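Local coordinates for extracellular endo-alpha-(1->5)-L-arabinanase 1 (Bacillus subtilis, PDB 1UV4), which hydrolyses internal alpha-1,5-L-arabinofuranosidic linkages in linear and branched arabinans, contributing to breakdown of the plant cell wall, at residues A[9-14]-A[275-280]; A[67-72]-A[89-94]; A[141-146]-A[157-162]; A[173-178]-A[233-238]; A[212-217]-A[240-245]. All blocks are in the same frame, centred on the assembly; numbering follows the deposited sequence.

Contact 1 of 5, residues A[9-14]-A[275-280]; sequences NELLHD and GIPKLL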
# COMPACT_ATOMS: atom_id res chain seq x y z
N ASN A 9 14.15 -5.10 13.06
CA ASN A 9 14.62 -4.29 14.16
C ASN A 9 13.99 -2.88 14.17
O ASN A 9 13.47 -2.36 15.18
CB ASN A 9 16.18 -4.24 14.06
CG ASN A 9 16.74 -3.70 12.67
OD1 ASN A 9 16.25 -4.04 11.56
ND2 ASN A 9 17.81 -2.89 12.77
N GLU A 10 13.98 -2.30 12.99
CA GLU A 10 13.53 -0.95 12.79
C GLU A 10 12.03 -0.87 12.62
O GLU A 10 11.38 -1.73 12.02
CB GLU A 10 14.21 -0.33 11.56
CG GLU A 10 15.67 0.00 11.76
CD GLU A 10 15.93 1.20 12.67
OE1 GLU A 10 14.99 1.96 13.02
OE2 GLU A 10 17.11 1.42 13.03
N LEU A 11 11.49 0.22 13.13
CA LEU A 11 10.10 0.57 12.96
C LEU A 11 9.81 0.75 11.46
O LEU A 11 10.59 1.36 10.74
CB LEU A 11 9.84 1.91 13.67
CG LEU A 11 8.46 2.57 13.66
CD1 LEU A 11 8.32 3.49 14.84
CD2 LEU A 11 8.12 3.30 12.37
N LEU A 12 8.69 0.23 10.98
CA LEU A 12 8.20 0.59 9.66
C LEU A 12 6.70 0.39 9.60
O LEU A 12 6.22 -0.58 10.11
CB LEU A 12 8.88 -0.22 8.51
CG LEU A 12 8.78 0.42 7.15
CD1 LEU A 12 9.44 1.77 7.03
CD2 LEU A 12 9.42 -0.57 6.14
N HIS A 13 6.01 1.34 8.98
CA HIS A 13 4.56 1.29 8.86
C HIS A 13 4.20 1.51 7.39
O HIS A 13 4.78 2.34 6.70
CB HIS A 13 3.97 2.46 9.72
CG HIS A 13 2.49 2.38 9.94
ND1 HIS A 13 1.69 3.49 9.85
CD2 HIS A 13 1.67 1.35 10.26
CE1 HIS A 13 0.43 3.14 10.10
NE2 HIS A 13 0.40 1.85 10.34
N ASP A 14 3.22 0.76 6.92
CA ASP A 14 2.72 0.86 5.51
C ASP A 14 3.83 0.56 4.52
O ASP A 14 4.12 1.39 3.65
CB ASP A 14 2.05 2.19 5.20
CG ASP A 14 1.08 2.64 6.29
OD1 ASP A 14 0.20 1.84 6.69
OD2 ASP A 14 1.09 3.81 6.80
N GLY A 275 4.60 -1.99 21.41
CA GLY A 275 3.59 -1.89 20.37
C GLY A 275 4.05 -1.20 19.11
O GLY A 275 3.24 -0.66 18.37
N ILE A 276 5.35 -1.18 18.86
CA ILE A 276 5.95 -0.50 17.71
C ILE A 276 5.67 -1.35 16.45
O ILE A 276 5.79 -2.56 16.50
CB ILE A 276 7.47 -0.32 17.91
CG1 ILE A 276 7.75 0.67 19.07
CG2 ILE A 276 8.20 0.09 16.62
CD1 ILE A 276 9.13 0.56 19.66
N PRO A 277 5.25 -0.74 15.33
CA PRO A 277 5.06 -1.51 14.10
C PRO A 277 6.44 -1.82 13.47
O PRO A 277 7.29 -0.95 13.27
CB PRO A 277 4.29 -0.55 13.19
CG PRO A 277 4.70 0.82 13.62
CD PRO A 277 4.95 0.69 15.10
N LYS A 278 6.61 -3.09 13.13
CA LYS A 278 7.79 -3.61 12.47
C LYS A 278 7.40 -4.21 11.13
O LYS A 278 6.25 -4.61 10.90
CB LYS A 278 8.45 -4.67 13.34
CG LYS A 278 8.68 -4.27 14.80
CD LYS A 278 9.69 -3.12 14.91
CE LYS A 278 10.26 -2.91 16.38
NZ LYS A 278 10.56 -4.19 17.08
N LEU A 279 8.42 -4.35 10.28
CA LEU A 279 8.32 -5.02 8.97
C LEU A 279 8.44 -6.53 9.13
O LEU A 279 9.48 -7.01 9.56
CB LEU A 279 9.41 -4.49 8.07
CG LEU A 279 9.55 -5.13 6.69
CD1 LEU A 279 8.31 -5.00 5.88
CD2 LEU A 279 10.69 -4.48 5.94
N LEU A 280 7.39 -7.26 8.76
CA LEU A 280 7.38 -8.73 8.78
C LEU A 280 7.26 -9.19 7.34
O LEU A 280 6.55 -8.61 6.51
CB LEU A 280 6.22 -9.28 9.58
CG LEU A 280 6.38 -9.33 11.08
CD1 LEU A 280 6.56 -8.00 11.73
CD2 LEU A 280 5.18 -10.04 11.71

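Contact 2 of 5, residues A[67-72]-A[89-94]; sequences PNYGQN and YSVSSF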
# COMPACT_ATOMS: atom_id res chain seq x y z
N PRO A 67 -4.20 21.60 1.69
CA PRO A 67 -3.66 22.77 2.37
C PRO A 67 -3.00 22.53 3.73
O PRO A 67 -2.03 23.22 4.02
CB PRO A 67 -4.88 23.67 2.54
CG PRO A 67 -5.94 23.12 1.67
CD PRO A 67 -5.49 21.86 1.06
N ASN A 68 -3.49 21.65 4.57
CA ASN A 68 -2.77 21.59 5.87
C ASN A 68 -2.27 20.19 6.07
O ASN A 68 -2.49 19.52 7.09
CB ASN A 68 -3.59 22.19 7.01
CG ASN A 68 -3.59 23.71 6.96
OD1 ASN A 68 -4.46 24.32 6.32
ND2 ASN A 68 -2.58 24.35 7.59
N TYR A 69 -1.57 19.74 5.03
CA TYR A 69 -1.03 18.39 5.03
C TYR A 69 -0.09 18.22 6.21
O TYR A 69 0.64 19.15 6.62
CB TYR A 69 -0.32 18.04 3.71
CG TYR A 69 0.88 18.85 3.31
CD1 TYR A 69 2.14 18.54 3.78
CD2 TYR A 69 0.74 19.94 2.48
CE1 TYR A 69 3.23 19.29 3.43
CE2 TYR A 69 1.82 20.68 2.08
CZ TYR A 69 3.07 20.36 2.56
OH TYR A 69 4.11 21.15 2.16
N GLY A 70 -0.13 17.00 6.76
CA GLY A 70 0.84 16.61 7.75
C GLY A 70 2.23 16.50 7.15
O GLY A 70 2.39 16.17 5.99
N GLN A 71 3.22 16.69 7.99
CA GLN A 71 4.58 16.85 7.44
C GLN A 71 5.10 15.52 6.89
O GLN A 71 5.89 15.54 5.96
CB GLN A 71 5.54 17.41 8.44
CG GLN A 71 5.79 16.55 9.65
CD GLN A 71 6.76 17.21 10.61
OE1 GLN A 71 7.45 18.17 10.25
NE2 GLN A 71 6.76 16.74 11.84
N ASN A 72 4.65 14.39 7.42
CA ASN A 72 5.08 13.09 6.93
C ASN A 72 4.17 12.67 5.80
O ASN A 72 2.94 12.85 5.83
CB ASN A 72 5.12 12.02 8.06
CG ASN A 72 3.74 11.62 8.64
OD1 ASN A 72 3.54 10.45 9.02
ND2 ASN A 72 2.84 12.59 8.81
N TYR A 89 2.83 7.92 -3.65
CA TYR A 89 2.84 8.19 -2.21
C TYR A 89 1.62 9.06 -1.89
O TYR A 89 1.01 9.64 -2.79
CB TYR A 89 4.16 8.87 -1.80
CG TYR A 89 4.33 10.18 -2.49
CD1 TYR A 89 4.90 10.26 -3.75
CD2 TYR A 89 3.83 11.34 -1.93
CE1 TYR A 89 4.99 11.45 -4.41
CE2 TYR A 89 3.91 12.51 -2.56
CZ TYR A 89 4.49 12.60 -3.82
OH TYR A 89 4.57 13.82 -4.48
N SER A 90 1.34 9.24 -0.60
CA SER A 90 0.13 9.92 -0.15
C SER A 90 0.48 11.19 0.61
O SER A 90 1.40 11.21 1.44
CB SER A 90 -0.71 9.05 0.81
OG SER A 90 -0.75 7.70 0.41
N VAL A 91 -0.25 12.28 0.31
CA VAL A 91 -0.16 13.52 1.04
C VAL A 91 -1.52 13.74 1.73
O VAL A 91 -2.52 13.78 1.05
CB VAL A 91 0.09 14.69 0.05
CG1 VAL A 91 0.13 15.99 0.78
CG2 VAL A 91 1.33 14.43 -0.78
N SER A 92 -1.56 13.85 3.04
CA SER A 92 -2.86 13.92 3.71
C SER A 92 -2.68 14.46 5.11
O SER A 92 -1.61 14.94 5.48
CB SER A 92 -3.44 12.50 3.70
OG SER A 92 -4.76 12.45 4.20
N SER A 93 -3.78 14.47 5.88
CA SER A 93 -3.74 14.76 7.32
C SER A 93 -4.63 13.74 8.03
O SER A 93 -5.59 13.25 7.46
CB SER A 93 -4.19 16.19 7.63
OG SER A 93 -5.50 16.43 7.22
N PHE A 94 -4.20 13.36 9.21
CA PHE A 94 -4.85 12.27 9.94
C PHE A 94 -6.37 12.40 10.01
O PHE A 94 -6.89 13.41 10.53
CB PHE A 94 -4.29 12.18 11.35
CG PHE A 94 -2.77 11.96 11.42
CD1 PHE A 94 -2.14 10.96 10.70
CD2 PHE A 94 -1.99 12.78 12.24
CE1 PHE A 94 -0.77 10.79 10.77
CE2 PHE A 94 -0.60 12.61 12.30
CZ PHE A 94 -0.01 11.61 11.56
O HOH W 1 1.31 14.36 4.09

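Contact 3 of 5, residues A[141-146]-A[157-162]; sequences DGNPWL and LTKLDK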
# COMPACT_ATOMS: atom_id res chain seq x y z
N ASP A 141 -2.01 -8.05 -19.74
CA ASP A 141 -1.23 -7.54 -20.87
C ASP A 141 -0.06 -6.70 -20.45
O ASP A 141 0.55 -6.07 -21.29
CB ASP A 141 -2.11 -6.67 -21.76
CG ASP A 141 -3.31 -7.40 -22.27
OD1 ASP A 141 -3.16 -8.59 -22.59
OD2 ASP A 141 -4.43 -6.84 -22.33
N GLY A 142 0.30 -6.74 -19.18
CA GLY A 142 1.41 -5.98 -18.67
C GLY A 142 1.24 -4.49 -18.56
O GLY A 142 2.20 -3.79 -18.30
N ASN A 143 0.01 -4.01 -18.70
CA ASN A 143 -0.24 -2.59 -18.65
C ASN A 143 -0.68 -2.09 -17.27
O ASN A 143 -1.33 -2.81 -16.52
CB ASN A 143 -1.26 -2.24 -19.69
CG ASN A 143 -0.76 -2.54 -21.09
OD1 ASN A 143 0.43 -2.36 -21.44
ND2 ASN A 143 -1.67 -2.99 -21.93
N PRO A 144 -0.26 -0.88 -16.91
CA PRO A 144 -0.43 -0.38 -15.56
C PRO A 144 -1.83 0.09 -15.16
O PRO A 144 -2.51 0.76 -15.95
CB PRO A 144 0.57 0.79 -15.52
CG PRO A 144 0.58 1.34 -16.93
CD PRO A 144 0.47 0.09 -17.76
N TRP A 145 -2.16 -0.15 -13.90
CA TRP A 145 -3.37 0.29 -13.24
C TRP A 145 -2.98 0.71 -11.82
O TRP A 145 -1.98 0.26 -11.27
CB TRP A 145 -4.38 -0.86 -13.13
CG TRP A 145 -4.99 -1.33 -14.40
CD1 TRP A 145 -4.40 -2.00 -15.40
CD2 TRP A 145 -6.38 -1.23 -14.76
NE1 TRP A 145 -5.30 -2.30 -16.39
CE2 TRP A 145 -6.54 -1.85 -16.01
CE3 TRP A 145 -7.52 -0.67 -14.13
CZ2 TRP A 145 -7.77 -1.90 -16.67
CZ3 TRP A 145 -8.74 -0.77 -14.77
CH2 TRP A 145 -8.85 -1.36 -16.04
N LEU A 146 -3.83 1.54 -11.24
CA LEU A 146 -3.59 2.03 -9.86
C LEU A 146 -4.81 1.74 -8.98
O LEU A 146 -5.93 2.13 -9.32
CB LEU A 146 -3.34 3.54 -9.85
CG LEU A 146 -2.92 4.15 -8.48
CD1 LEU A 146 -1.49 3.85 -8.18
CD2 LEU A 146 -3.24 5.68 -8.50
N LEU A 157 -10.07 1.84 -8.18
CA LEU A 157 -9.17 1.35 -9.22
C LEU A 157 -9.32 2.18 -10.50
O LEU A 157 -10.41 2.45 -10.92
CB LEU A 157 -9.47 -0.11 -9.51
CG LEU A 157 -8.69 -0.79 -10.61
CD1 LEU A 157 -7.28 -1.05 -10.18
CD2 LEU A 157 -9.40 -2.08 -11.06
N THR A 158 -8.19 2.60 -11.07
CA THR A 158 -8.18 3.25 -12.36
C THR A 158 -7.05 2.67 -13.21
O THR A 158 -5.98 2.34 -12.72
CB THR A 158 -8.01 4.79 -12.22
OG1 THR A 158 -7.97 5.41 -13.50
CG2 THR A 158 -6.71 5.13 -11.52
N LYS A 159 -7.30 2.65 -14.50
CA LYS A 159 -6.26 2.35 -15.48
C LYS A 159 -5.32 3.55 -15.48
O LYS A 159 -5.71 4.71 -15.15
CB LYS A 159 -6.84 2.10 -16.88
CG LYS A 159 -5.86 1.54 -17.91
CD LYS A 159 -6.61 1.03 -19.16
CE LYS A 159 -5.66 0.76 -20.30
NZ LYS A 159 -4.79 -0.37 -20.06
N LEU A 160 -4.09 3.33 -15.90
CA LEU A 160 -3.10 4.38 -16.06
C LEU A 160 -2.64 4.46 -17.50
O LEU A 160 -2.53 3.46 -18.21
CB LEU A 160 -1.88 4.11 -15.17
CG LEU A 160 -2.12 4.15 -13.66
CD1 LEU A 160 -0.87 3.60 -12.93
CD2 LEU A 160 -2.46 5.51 -13.17
N ASP A 161 -2.29 5.67 -17.94
CA ASP A 161 -1.66 5.84 -19.23
C ASP A 161 -0.22 5.35 -19.10
O ASP A 161 0.51 5.80 -18.23
CB ASP A 161 -1.73 7.32 -19.60
CG ASP A 161 -1.18 7.61 -20.95
OD1 ASP A 161 0.05 7.43 -21.16
OD2 ASP A 161 -1.87 8.08 -21.86
N LYS A 162 0.21 4.45 -19.99
CA LYS A 162 1.51 3.80 -19.80
C LYS A 162 2.66 4.78 -20.08
O LYS A 162 3.76 4.60 -19.56
CB LYS A 162 1.62 2.53 -20.66
CG LYS A 162 1.56 2.76 -22.13
CD LYS A 162 0.80 1.62 -22.82
CE LYS A 162 1.70 0.47 -23.24
NZ LYS A 162 1.86 0.44 -24.74
O HOH W 2 -4.25 -3.45 -20.97
O HOH W 3 -2.54 0.70 -18.73

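Contact 4 of 5, residues A[173-178]-A[233-238]; sequences SIAARP and KSMLEG. With EDO (1,2-ethanediol), chain F.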
# COMPACT_ATOMS: atom_id res chain seq x y z
N SER A 173 -14.87 0.77 -8.46
CA SER A 173 -14.94 0.35 -7.06
C SER A 173 -14.70 -1.14 -6.95
O SER A 173 -15.34 -1.92 -7.62
CB SER A 173 -16.31 0.68 -6.49
OG SER A 173 -16.53 2.07 -6.54
N ILE A 174 -13.74 -1.53 -6.10
CA ILE A 174 -13.37 -2.96 -6.00
C ILE A 174 -13.42 -3.59 -4.61
O ILE A 174 -13.44 -4.83 -4.51
CB ILE A 174 -12.00 -3.24 -6.68
CG1 ILE A 174 -10.87 -2.46 -6.05
CG2 ILE A 174 -12.10 -3.02 -8.19
CD1 ILE A 174 -9.49 -2.87 -6.58
N ALA A 175 -13.49 -2.79 -3.54
CA ALA A 175 -13.73 -3.35 -2.20
C ALA A 175 -14.31 -2.30 -1.31
O ALA A 175 -13.98 -1.13 -1.43
CB ALA A 175 -12.45 -3.97 -1.54
N ALA A 176 -15.24 -2.72 -0.45
CA ALA A 176 -15.91 -1.80 0.48
C ALA A 176 -16.33 -2.57 1.72
O ALA A 176 -16.51 -3.79 1.69
CB ALA A 176 -17.12 -1.20 -0.21
N ARG A 177 -16.57 -1.86 2.83
CA ARG A 177 -17.18 -2.44 4.01
C ARG A 177 -18.36 -1.58 4.45
O ARG A 177 -18.30 -0.92 5.47
CB ARG A 177 -16.21 -2.62 5.15
CG ARG A 177 -15.01 -3.52 4.81
CD ARG A 177 -14.14 -3.71 6.01
NE ARG A 177 -14.67 -4.66 6.95
CZ ARG A 177 -14.26 -4.78 8.20
NH1 ARG A 177 -13.34 -3.95 8.69
NH2 ARG A 177 -14.80 -5.71 8.98
N PRO A 178 -19.45 -1.65 3.69
CA PRO A 178 -20.61 -0.75 3.90
C PRO A 178 -21.23 -0.89 5.27
O PRO A 178 -21.80 0.13 5.76
CB PRO A 178 -21.58 -1.18 2.80
CG PRO A 178 -21.12 -2.51 2.34
CD PRO A 178 -19.67 -2.56 2.54
N LYS A 233 -18.32 -14.56 -1.32
CA LYS A 233 -18.81 -13.25 -0.99
C LYS A 233 -17.94 -12.16 -1.62
O LYS A 233 -16.70 -12.17 -1.59
CB LYS A 233 -18.89 -13.08 0.53
CG LYS A 233 -19.55 -11.79 0.92
CD LYS A 233 -20.07 -11.80 2.29
CE LYS A 233 -20.54 -10.41 2.67
NZ LYS A 233 -21.63 -10.38 3.67
N SER A 234 -18.62 -11.20 -2.21
CA SER A 234 -17.99 -10.07 -2.86
C SER A 234 -17.31 -9.14 -1.87
O SER A 234 -17.90 -8.77 -0.86
CB SER A 234 -19.04 -9.28 -3.65
OG SER A 234 -18.49 -8.11 -4.23
N MET A 235 -16.14 -8.69 -2.24
CA MET A 235 -15.39 -7.72 -1.44
C MET A 235 -16.06 -6.37 -1.43
O MET A 235 -15.75 -5.55 -0.57
CB MET A 235 -13.91 -7.64 -1.89
CG MET A 235 -13.16 -8.94 -1.69
SD MET A 235 -11.39 -8.75 -1.95
CE MET A 235 -10.85 -7.91 -0.45
N LEU A 236 -16.97 -6.11 -2.35
CA LEU A 236 -17.78 -4.86 -2.25
C LEU A 236 -18.82 -4.88 -1.14
O LEU A 236 -19.36 -3.84 -0.76
CB LEU A 236 -18.47 -4.61 -3.57
CG LEU A 236 -17.61 -4.12 -4.70
CD1 LEU A 236 -18.55 -4.04 -5.90
CD2 LEU A 236 -17.00 -2.74 -4.39
N GLU A 237 -19.15 -6.08 -0.65
CA GLU A 237 -20.08 -6.28 0.46
C GLU A 237 -19.38 -6.74 1.73
O GLU A 237 -19.96 -7.45 2.56
CB GLU A 237 -21.14 -7.27 0.04
CG GLU A 237 -21.93 -6.76 -1.16
CD GLU A 237 -22.77 -5.50 -0.86
OE1 GLU A 237 -23.13 -5.20 0.33
OE2 GLU A 237 -23.08 -4.77 -1.84
N GLY A 238 -18.12 -6.34 1.89
CA GLY A 238 -17.40 -6.64 3.11
C GLY A 238 -16.81 -8.04 3.11
O GLY A 238 -16.22 -8.48 4.11
C1 EDO F . -16.84 4.64 -8.98
O1 EDO F . -17.13 3.26 -8.95
C2 EDO F . -15.80 4.96 -7.93
O2 EDO F . -16.43 5.59 -6.84
O HOH W 4 -16.50 -6.86 6.36

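Contact 5 of 5, residues A[212-217]-A[240-245]; sequences TYKIAY and GTILDS. With EDO (1,2-ethanediol), chain E.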
# COMPACT_ATOMS: atom_id res chain seq x y z
N THR A 212 -4.71 -0.89 11.54
CA THR A 212 -4.95 -2.14 10.87
C THR A 212 -5.19 -3.25 11.89
O THR A 212 -4.73 -3.20 13.00
CB THR A 212 -3.78 -2.52 9.98
OG1 THR A 212 -2.58 -2.47 10.74
CG2 THR A 212 -3.60 -1.56 8.82
N TYR A 213 -5.90 -4.28 11.46
CA TYR A 213 -6.38 -5.36 12.32
C TYR A 213 -6.21 -6.74 11.65
O TYR A 213 -5.77 -7.68 12.31
CB TYR A 213 -7.87 -5.13 12.63
CG TYR A 213 -8.49 -5.98 13.68
CD1 TYR A 213 -7.87 -6.16 14.92
CD2 TYR A 213 -9.76 -6.52 13.50
CE1 TYR A 213 -8.46 -6.92 15.91
CE2 TYR A 213 -10.37 -7.27 14.49
CZ TYR A 213 -9.71 -7.47 15.69
OH TYR A 213 -10.29 -8.21 16.71
N LYS A 214 -6.61 -6.89 10.39
CA LYS A 214 -6.46 -8.15 9.69
C LYS A 214 -6.15 -7.91 8.22
O LYS A 214 -6.41 -6.84 7.70
CB LYS A 214 -7.75 -8.96 9.74
CG LYS A 214 -8.33 -9.21 11.07
CD LYS A 214 -9.61 -10.05 10.91
CE LYS A 214 -10.50 -9.85 12.11
NZ LYS A 214 -11.59 -10.87 12.25
N ILE A 215 -5.55 -8.90 7.56
CA ILE A 215 -5.32 -8.91 6.12
C ILE A 215 -6.34 -9.83 5.48
O ILE A 215 -6.42 -10.97 5.89
CB ILE A 215 -3.91 -9.35 5.77
CG1 ILE A 215 -2.90 -8.37 6.34
CG2 ILE A 215 -3.70 -9.51 4.31
CD1 ILE A 215 -1.50 -8.83 6.30
N ALA A 216 -7.08 -9.34 4.49
CA ALA A 216 -8.20 -10.06 3.85
C ALA A 216 -8.00 -10.10 2.34
O ALA A 216 -7.46 -9.18 1.80
CB ALA A 216 -9.52 -9.41 4.18
N TYR A 217 -8.51 -11.16 1.68
CA TYR A 217 -8.30 -11.31 0.23
C TYR A 217 -9.47 -11.86 -0.55
O TYR A 217 -10.39 -12.47 -0.01
CB TYR A 217 -7.04 -12.11 -0.05
CG TYR A 217 -7.07 -13.52 0.43
CD1 TYR A 217 -7.70 -14.53 -0.30
CD2 TYR A 217 -6.47 -13.88 1.64
CE1 TYR A 217 -7.72 -15.83 0.15
CE2 TYR A 217 -6.49 -15.15 2.09
CZ TYR A 217 -7.10 -16.16 1.36
OH TYR A 217 -7.11 -17.45 1.83
N GLY A 240 -14.02 -11.01 2.03
CA GLY A 240 -12.57 -11.09 2.15
C GLY A 240 -12.21 -12.18 3.14
O GLY A 240 -12.66 -12.21 4.29
N THR A 241 -11.43 -13.15 2.66
CA THR A 241 -10.96 -14.24 3.47
C THR A 241 -9.74 -13.76 4.22
O THR A 241 -8.93 -13.05 3.67
CB THR A 241 -10.62 -15.45 2.55
OG1 THR A 241 -11.81 -15.92 1.90
CG2 THR A 241 -10.09 -16.62 3.32
N ILE A 242 -9.60 -14.17 5.48
CA ILE A 242 -8.56 -13.66 6.35
C ILE A 242 -7.33 -14.52 6.19
O ILE A 242 -7.30 -15.73 6.52
CB ILE A 242 -9.04 -13.59 7.82
CG1 ILE A 242 -10.36 -12.75 7.96
CG2 ILE A 242 -7.90 -13.08 8.69
CD1 ILE A 242 -10.36 -11.41 7.35
N LEU A 243 -6.29 -13.86 5.70
CA LEU A 243 -4.94 -14.41 5.65
C LEU A 243 -4.24 -14.37 6.99
O LEU A 243 -3.53 -15.31 7.35
CB LEU A 243 -4.09 -13.61 4.68
CG LEU A 243 -2.67 -14.15 4.42
CD1 LEU A 243 -2.71 -15.52 3.75
CD2 LEU A 243 -1.89 -13.15 3.65
N ASP A 244 -4.47 -13.30 7.74
CA ASP A 244 -3.64 -13.05 8.93
C ASP A 244 -4.39 -12.12 9.83
O ASP A 244 -4.80 -11.03 9.42
CB ASP A 244 -2.37 -12.38 8.43
CG ASP A 244 -1.25 -12.25 9.46
OD1 ASP A 244 -1.46 -12.40 10.68
OD2 ASP A 244 -0.07 -12.00 9.09
N SER A 245 -4.59 -12.56 11.07
CA SER A 245 -5.20 -11.74 12.10
C SER A 245 -4.25 -11.54 13.29
O SER A 245 -4.68 -11.14 14.35
CB SER A 245 -6.54 -12.35 12.54
OG SER A 245 -6.37 -13.65 13.00
C1 EDO E . 1.55 -11.23 12.13
O1 EDO E . 1.78 -11.22 10.73
C2 EDO E . 1.67 -12.63 12.68
O2 EDO E . 0.46 -13.34 12.49
O HOH W 5 -6.26 -9.14 14.55
O HOH W 6 -6.16 -17.67 4.39

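Contact 1 of 5, residues A[9-14]-A[275-280]
Leu11 and Pro277 meet where the chain leaving strand 4-8 passes over strand 276-283, the two running at 91° to each other. The proline ring is the knob: Leu11 CG receives it 4.1 Å from Pro277 CG, the Leu12 carbonyl oxygen lies 3.6 Å from Pro277 CB, and His13 CB borders the same ring. Leu11 carries CG anti to its backbone N (chi1 179°), which sets the branch over the start of the strand; there CB lies 3.8 Å from Ile276 CG2, and the two side chains cross at about a right angle. On the other flank Leu12 and Leu279 lie side by side and point the same way, their CD2 atoms 4.1 Å apart. This crossing belongs to the five-bladed beta-propeller of family 43: strand 4-8 lies in the sheet of strand 276-283, whereas residues 9-14 lead to the next blade and to Asp14, the inferred proton acceptor. At the crossing Leu12 N donates to Pro277 O at 2.9 Å, the donor standing above the carbonyl plane. Lys278 points its CB away, yet a bend at chi2 sets CD against Glu10 O, with CE 3.5 Å from Asn9 O. Its ammonium is held by a salt bridge to Asp273.

Contact 2 of 5, residues A[67-72]-A[89-94]
Val91, the last residue of its strand, meets Tyr69 through CG1, which is anti to the backbone N (chi1 178°) and so placed 3.6 Å from Tyr69 CB. The tyrosine ring leads away and makes an edge-to-face contact with Trp62. A beta-branched valine suits this extended, buried place. At Ser92 the backbone takes over: Ser92 O accepts from Gly70 N at 2.8 Å, with an N-H...O angle of 157°, and Tyr69 CA-H also approaches that oxygen. Ser92 N donates to a water that lies 2.8 Å from Asn72 O, although other acceptors compete for its protons, while the hydroxyl of Ser92 pairs with Ser99. Here the loop entering a propeller blade is fastened to that blade's second strand, 84-91, near Ile132 and Gly95, which by similarity bind substrate. Ser93 follows with CB 3.8 Å from Asn68 O, its small side chain allowing the loop to pass close by. Phe94 comes last: CZ reaches the side chain of Asn72, amide and ring planes 58° apart, and the ring also meets Trp74 almost in parallel.

Contact 3 of 5, residues A[141-146]-A[157-162]
Trp145 lies with one face against Lys159 across an antiparallel beta hairpin, strands 144-148 and 155-160 of one propeller blade. Lys159 CB sits 3.8 Å from the centroid of the indole's six-membered ring, only 4° off its normal, a CH-pi contact; a long aliphatic stem ending in a charge suits this partly exposed face. Leu157 adds CG at 3.7 Å from Trp145 CE3. On the opposite face of the hairpin Leu160 CD1 lies 3.9 Å from Leu146 CB and also touches Pro144, giving a buried apolar patch that continues onto Tyr88 and Leu136. Backbone bonds fix this register: Leu146 N and O both pair with Thr158, the bond to Thr158 O being nearly straight at 2.7 Å, and Leu160 N donates to Pro144 O. Farther out, Asp139 accepts from Trp145 NE1 and so helps to fix the rotation of the indole. Lys159 runs extended until chi4 bends (68°), placing NZ to donate at 2.8 Å to a water that itself donates to both Pro144 O and Leu160 O.

Contact 4 of 5, residues A[173-178]-A[233-238]
Ser173 touches Leu236 through CB, 4.1 Å from Leu236 CD2, while its hydroxyl shares a hydrogen bond with a 1,2-ethanediol, probably from the crystallisation liquor, and another with Lys156. Ile174 and Ala175 both face Ile155, a classic beta bulge at the end of strand 170-175. The same methyl, Leu236 CD2, nestles against this peptide, 3.6 Å from Ala175 N, although the leucine's CB points away. Ala175 CB meets Met235 CB at 4.0 Å; a bare methyl suits so close an approach. Ala176 N then donates to Met235 O at 2.9 Å, almost straight at 172°, and its CB packs 3.5 Å from Leu236 O. Arg177, its CB pointing away from the loop, makes a cation-pi contact with Phe202 and bonds Ala183 O, while NE and Gly238 O share a water. Pro178 closes the row with CD 3.6 Å from Leu236 O. The partner loop is shaped by an ST turn, Ser234 OG accepting from Leu236 N. Two propeller blades thus meet through a short backbone bond supplemented by CH groups against carbonyl oxygens.

Contact 5 of 5, residues A[212-217]-A[240-245]
Tyr217 lays its ring over Thr241, CB of the threonine 3.9 Å from the ring centroid and 20° off the normal, a CH-pi contact. The tyrosine places CG between its backbone N and carbonyl carbon (chi1 64°), and the ring beyond comes nearer to 240-245. Thr241 CG2 is 3.4 Å from Tyr217 OH, while the threonine hydroxyl bonds Lys230 N. Leu243, crossing the ring at about a right angle, sets CB 3.9 Å from Tyr217 CE2 and lies side by side with Ile215. On the other face a chi2 of -52° turns Ile242 CD1 to 3.8 Å from Ala216 CB; the extended stem of Lys214 borders the same branch. Gly240 fits against Ala216, where a CB would clash. Asp244 grips both hydroxyls of a 1,2-ethanediol, probably from the crystallisation liquor, and also Tyr293 OH. Between the strands Ile215 N donates to Asp244 O and Leu243 N to Ile215 O, each at 2.9 Å, while Tyr217 and Thr241 exchange two more bonds. Leu243 and Asp244 both face Ile215: a classic beta bulge in the outermost strand of an antiparallel propeller blade.

How the contacts relate
From the N terminus, residues 9-14 open contact 1, which closes only at 275-280 and so encloses the other four, joining the start of the chain to its last strand, as in the ring closure of a propeller. Within that loop, contact 2 closes first, tying the entry to one blade to its second strand. Contact 3 follows in series as a hairpin of the next blade. Contact 4 opens on that same blade, and Leu157 packs on Ile174 where the two touch. Contacts 4 and 5 cross along the chain: 212-217 lies between the segments of contact 4 and 233-238 between those of contact 5. Met235 packs against Tyr217, so these two blades are joined.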